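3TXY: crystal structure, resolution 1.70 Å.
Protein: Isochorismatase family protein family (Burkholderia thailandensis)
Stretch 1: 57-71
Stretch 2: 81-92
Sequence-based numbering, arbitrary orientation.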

# COMPACT_ATOMS: atom_id res chain seq x y z
N ILE A 57 8.00 15.08 -11.28
CA ILE A 57 7.76 13.77 -11.82
C ILE A 57 6.28 13.59 -11.95
O ILE A 57 5.55 13.60 -10.95
CB ILE A 57 8.33 12.65 -10.94
CG1 ILE A 57 9.83 12.87 -10.71
CG2 ILE A 57 8.06 11.31 -11.60
CD1 ILE A 57 10.44 11.89 -9.74
N PHE A 58 5.83 13.49 -13.20
CA PHE A 58 4.43 13.32 -13.49
C PHE A 58 4.13 11.89 -13.88
O PHE A 58 4.70 11.36 -14.85
CB PHE A 58 3.99 14.23 -14.62
CG PHE A 58 4.05 15.70 -14.28
CD1 PHE A 58 3.15 16.25 -13.39
CD2 PHE A 58 4.99 16.52 -14.87
CE1 PHE A 58 3.18 17.61 -13.10
CE2 PHE A 58 5.02 17.87 -14.59
CZ PHE A 58 4.12 18.42 -13.68
N VAL A 59 3.21 11.29 -13.12
CA VAL A 59 2.85 9.90 -13.28
C VAL A 59 1.47 9.79 -13.96
O VAL A 59 0.52 10.45 -13.56
CB VAL A 59 2.80 9.20 -11.91
CG1 VAL A 59 2.33 7.75 -12.03
CG2 VAL A 59 4.15 9.27 -11.20
N HIS A 60 1.36 8.92 -14.94
CA HIS A 60 0.06 8.62 -15.52
C HIS A 60 -0.07 7.14 -15.69
O HIS A 60 0.93 6.42 -15.70
CB HIS A 60 -0.19 9.38 -16.83
CG HIS A 60 0.69 8.96 -17.96
ND1 HIS A 60 0.23 8.83 -19.22
CD2 HIS A 60 2.04 8.63 -18.01
CE1 HIS A 60 1.22 8.43 -20.03
NE2 HIS A 60 2.33 8.31 -19.30
N THR A 61 -1.31 6.69 -15.80
CA THR A 61 -1.66 5.30 -15.98
C THR A 61 -2.06 5.07 -17.42
O THR A 61 -2.86 5.82 -18.00
CB THR A 61 -2.84 4.92 -15.08
OG1 THR A 61 -2.51 5.23 -13.73
CG2 THR A 61 -3.21 3.44 -15.21
N SER A 62 -1.52 4.02 -18.01
CA SER A 62 -1.87 3.63 -19.35
C SER A 62 -1.94 2.11 -19.44
O SER A 62 -1.19 1.43 -18.79
CB SER A 62 -0.83 4.11 -20.35
OG SER A 62 -1.20 3.74 -21.67
N TYR A 63 -2.84 1.62 -20.29
CA TYR A 63 -2.91 0.20 -20.62
C TYR A 63 -2.69 -0.05 -22.12
O TYR A 63 -2.98 -1.15 -22.62
CB TYR A 63 -4.25 -0.35 -20.19
CG TYR A 63 -4.54 -0.10 -18.74
CD1 TYR A 63 -5.56 0.76 -18.36
CD2 TYR A 63 -3.80 -0.71 -17.74
CE1 TYR A 63 -5.86 0.99 -17.04
CE2 TYR A 63 -4.09 -0.48 -16.41
CZ TYR A 63 -5.12 0.38 -16.08
OH TYR A 63 -5.44 0.65 -14.77
N GLN A 64 -2.17 0.96 -22.81
CA GLN A 64 -1.77 0.86 -24.22
C GLN A 64 -0.74 -0.26 -24.40
O GLN A 64 0.02 -0.54 -23.48
CB GLN A 64 -1.20 2.20 -24.71
CG GLN A 64 -2.22 3.34 -24.71
CD GLN A 64 -3.36 3.07 -25.68
OE1 GLN A 64 -3.20 2.30 -26.63
NE2 GLN A 64 -4.51 3.70 -25.45
N PRO A 65 -0.72 -0.92 -25.56
CA PRO A 65 -1.52 -0.70 -26.76
C PRO A 65 -2.80 -1.53 -26.81
O PRO A 65 -3.69 -1.20 -27.58
CB PRO A 65 -0.58 -1.13 -27.88
CG PRO A 65 0.24 -2.23 -27.27
CD PRO A 65 0.30 -1.96 -25.79
N ASP A 66 -2.88 -2.58 -25.98
CA ASP A 66 -3.90 -3.62 -26.14
C ASP A 66 -4.71 -3.95 -24.87
O ASP A 66 -5.52 -4.87 -24.89
CB ASP A 66 -3.25 -4.90 -26.70
CG ASP A 66 -2.17 -5.50 -25.79
OD1 ASP A 66 -1.86 -4.97 -24.69
OD2 ASP A 66 -1.61 -6.55 -26.17
N GLY A 67 -4.51 -3.22 -23.77
CA GLY A 67 -5.18 -3.56 -22.52
C GLY A 67 -4.74 -4.83 -21.79
O GLY A 67 -5.22 -5.09 -20.69
N ALA A 68 -3.81 -5.61 -22.35
CA ALA A 68 -3.44 -6.90 -21.75
C ALA A 68 -2.70 -6.72 -20.44
O ALA A 68 -2.67 -7.62 -19.58
CB ALA A 68 -2.60 -7.73 -22.72
N VAL A 69 -2.10 -5.54 -20.26
CA VAL A 69 -1.34 -5.27 -19.05
C VAL A 69 -2.19 -4.81 -17.85
O VAL A 69 -1.66 -4.71 -16.75
CB VAL A 69 -0.18 -4.29 -19.32
CG1 VAL A 69 -0.64 -2.83 -19.30
CG2 VAL A 69 0.94 -4.55 -18.32
N ALA A 70 -3.48 -4.54 -18.06
CA ALA A 70 -4.41 -4.25 -16.97
C ALA A 70 -4.55 -5.47 -16.09
O ALA A 70 -4.68 -6.59 -16.62
CB ALA A 70 -5.79 -3.88 -17.51
N LEU A 71 -4.58 -5.29 -14.77
CA LEU A 71 -4.75 -6.44 -13.87
C LEU A 71 -6.12 -7.05 -14.08
O LEU A 71 -7.13 -6.32 -14.26
CB LEU A 71 -4.57 -6.05 -12.39
CG LEU A 71 -3.12 -5.78 -12.00
CD1 LEU A 71 -3.03 -4.87 -10.77
CD2 LEU A 71 -2.38 -7.08 -11.76
N PRO A 81 -13.45 -1.87 -17.52
CA PRO A 81 -12.52 -2.35 -18.53
C PRO A 81 -11.48 -1.26 -18.83
O PRO A 81 -11.75 -0.07 -18.63
CB PRO A 81 -13.41 -2.62 -19.74
CG PRO A 81 -14.79 -2.77 -19.19
CD PRO A 81 -14.84 -1.84 -18.02
N PRO A 82 -10.28 -1.67 -19.27
CA PRO A 82 -9.25 -0.66 -19.56
C PRO A 82 -9.69 0.30 -20.66
O PRO A 82 -10.14 -0.15 -21.71
CB PRO A 82 -8.05 -1.50 -20.02
CG PRO A 82 -8.37 -2.91 -19.66
CD PRO A 82 -9.86 -3.02 -19.68
N ASN A 83 -9.56 1.60 -20.43
CA ASN A 83 -9.85 2.60 -21.47
C ASN A 83 -8.64 2.78 -22.37
O ASN A 83 -7.59 3.25 -21.93
CB ASN A 83 -10.26 3.95 -20.87
CG ASN A 83 -10.87 4.89 -21.90
OD1 ASN A 83 -10.49 4.89 -23.07
ND2 ASN A 83 -11.83 5.70 -21.48
N LEU A 84 -8.79 2.41 -23.65
CA LEU A 84 -7.68 2.44 -24.61
C LEU A 84 -7.69 3.69 -25.51
O LEU A 84 -6.90 3.80 -26.43
CB LEU A 84 -7.66 1.15 -25.44
CG LEU A 84 -7.04 -0.07 -24.73
CD1 LEU A 84 -7.49 -0.17 -23.29
CD2 LEU A 84 -7.31 -1.38 -25.48
N ASP A 85 -8.56 4.65 -25.20
CA ASP A 85 -8.51 5.96 -25.84
C ASP A 85 -7.20 6.65 -25.45
O ASP A 85 -6.94 6.84 -24.26
CB ASP A 85 -9.70 6.80 -25.35
CG ASP A 85 -9.86 8.12 -26.08
OD1 ASP A 85 -8.90 8.64 -26.70
OD2 ASP A 85 -10.99 8.65 -26.02
N PRO A 86 -6.38 7.04 -26.43
CA PRO A 86 -5.14 7.74 -26.05
C PRO A 86 -5.38 9.00 -25.21
O PRO A 86 -4.54 9.36 -24.39
CB PRO A 86 -4.49 8.08 -27.40
CG PRO A 86 -5.06 7.07 -28.34
CD PRO A 86 -6.48 6.90 -27.90
N GLU A 87 -6.53 9.66 -25.39
CA GLU A 87 -6.83 10.85 -24.59
C GLU A 87 -7.05 10.55 -23.10
O GLU A 87 -6.79 11.40 -22.26
CB GLU A 87 -8.02 11.63 -25.17
CG GLU A 87 -7.66 12.40 -26.44
CD GLU A 87 -6.41 13.26 -26.29
OE1 GLU A 87 -6.40 14.16 -25.43
OE2 GLU A 87 -5.41 13.01 -27.02
N TRP A 88 -7.49 9.34 -22.79
CA TRP A 88 -7.74 8.96 -21.42
C TRP A 88 -6.49 9.07 -20.55
O TRP A 88 -6.57 9.50 -19.39
CB TRP A 88 -8.34 7.55 -21.37
CG TRP A 88 -8.64 7.12 -19.96
CD1 TRP A 88 -9.77 7.38 -19.19
CD2 TRP A 88 -7.79 6.28 -19.10
NE1 TRP A 88 -9.66 6.82 -17.95
CE2 TRP A 88 -8.50 6.15 -17.83
CE3 TRP A 88 -6.55 5.66 -19.25
CZ2 TRP A 88 -7.98 5.40 -16.77
CZ3 TRP A 88 -6.02 4.94 -18.18
CH2 TRP A 88 -6.72 4.81 -16.97
N SER A 89 -5.33 8.74 -21.12
CA SER A 89 -4.05 8.75 -20.37
C SER A 89 -3.17 9.99 -20.63
O SER A 89 -2.10 10.11 -19.99
CB SER A 89 -3.25 7.48 -20.67
OG SER A 89 -2.97 7.35 -22.06
N ALA A 90 -3.61 10.89 -21.52
CA ALA A 90 -2.90 12.15 -21.78
C ALA A 90 -3.00 13.08 -20.56
O ALA A 90 -4.03 13.14 -19.91
CB ALA A 90 -3.48 12.87 -23.01
N PHE A 91 -1.93 13.81 -20.26
CA PHE A 91 -1.95 14.73 -19.12
C PHE A 91 -2.93 15.88 -19.35
O PHE A 91 -3.12 16.34 -20.49
CB PHE A 91 -0.55 15.28 -18.82
CG PHE A 91 0.38 14.25 -18.28
CD1 PHE A 91 0.20 13.76 -16.99
CD2 PHE A 91 1.43 13.76 -19.04
CE1 PHE A 91 1.05 12.78 -16.49
CE2 PHE A 91 2.30 12.80 -18.53
CZ PHE A 91 2.10 12.31 -17.25
N ALA A 92 -3.57 16.30 -18.27
CA ALA A 92 -4.44 17.48 -18.32
C ALA A 92 -3.63 18.67 -18.85
O ALA A 92 -2.56 18.97 -18.32
CB ALA A 92 -4.95 17.77 -16.92
O HOH W 1 -0.33 6.61 -22.82
O HOH W 2 -4.80 3.24 -21.53
O HOH W 3 -4.80 5.65 -23.06

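Residues 57-71 leave a β-strand (57-61) and continue as loop, while residues 81-92 form a loop broken by a short, weakly bonded helix at about 86-89. The two run antiparallel: Ser62 lies nearest Ser89, Gln64 nearest Leu84 and Gly67 nearest Pro82. Together they bury 701 Å², yet no backbone-to-backbone hydrogen bond joins them. Side chains and water make the connections instead.

Two direct hydrogen bonds cross the interface, and in each a side chain of the first stretch donates to a carbonyl of the second. His60 ND1 lies 2.8 Å from Ser89 O, which sits near the plane of the imidazole, where the N-H points. This bond requires the proton on ND1; His60 NE2 is satisfied elsewhere in the structure. The CA-to-CB bond of Gln64 points sideways, but the end of its side chain comes nearer, and NE2 donates to Leu84 O at 2.6 Å.

Three waters satisfy groups that do not meet directly. The amide Tyr63 N donates to water 2 (2.8 Å), which in turn donates to Asn83 O (2.8 Å). Water 3 accepts from Gln64 NE2 (3.1 Å) and donates to Asp85 O (2.7 Å), so both amide hydrogens of Gln64 can be used; it also bonds Ser89 OG at 2.7 Å. Ser62 OG and Ser89 OG, 4.0 Å apart, are too distant to bond and are bridged by water 1, at 3.2 Å and 2.8 Å respectively.

Local bonds hold each partner in shape. Ser62 OG accepts from Gln64 N (3.2 Å), and Tyr63 O accepts from Gly67 N (2.8 Å), closing the loop around the cis peptide before Pro65. In the second stretch, Asn83 OD1 accepts from Asp85 N (2.9 Å), and Asp85 OD1 caps the helix by accepting from Glu87 N (2.9 Å).

Apolar contacts add to these bonds. Phe91 packs along the strand, its CZ 3.8 Å from Phe58 CB and its CE1 3.6 Å from His60 CB; its ring meets the imidazole obliquely, with planes at 41°. Tyr63 lies between Pro82 and Trp88, with CD1 3.8 Å from Pro82 CB and CE1 3.9 Å from Trp88 CH2. The Tyr63 and Trp88 rings are nearly parallel but slid apart, so they barely overlap. At the far end, Ala70 CB touches Pro82 CG at 3.5 Å, and Leu84 CD2 lies 3.8 Å from Gly67 N. Gly67 has positive phi, which by itself favours glycine; an ideal β-carbon would only reach contact distance, 3.6 Å from Leu84 CD2 and 3.7 Å from Pro82 CG.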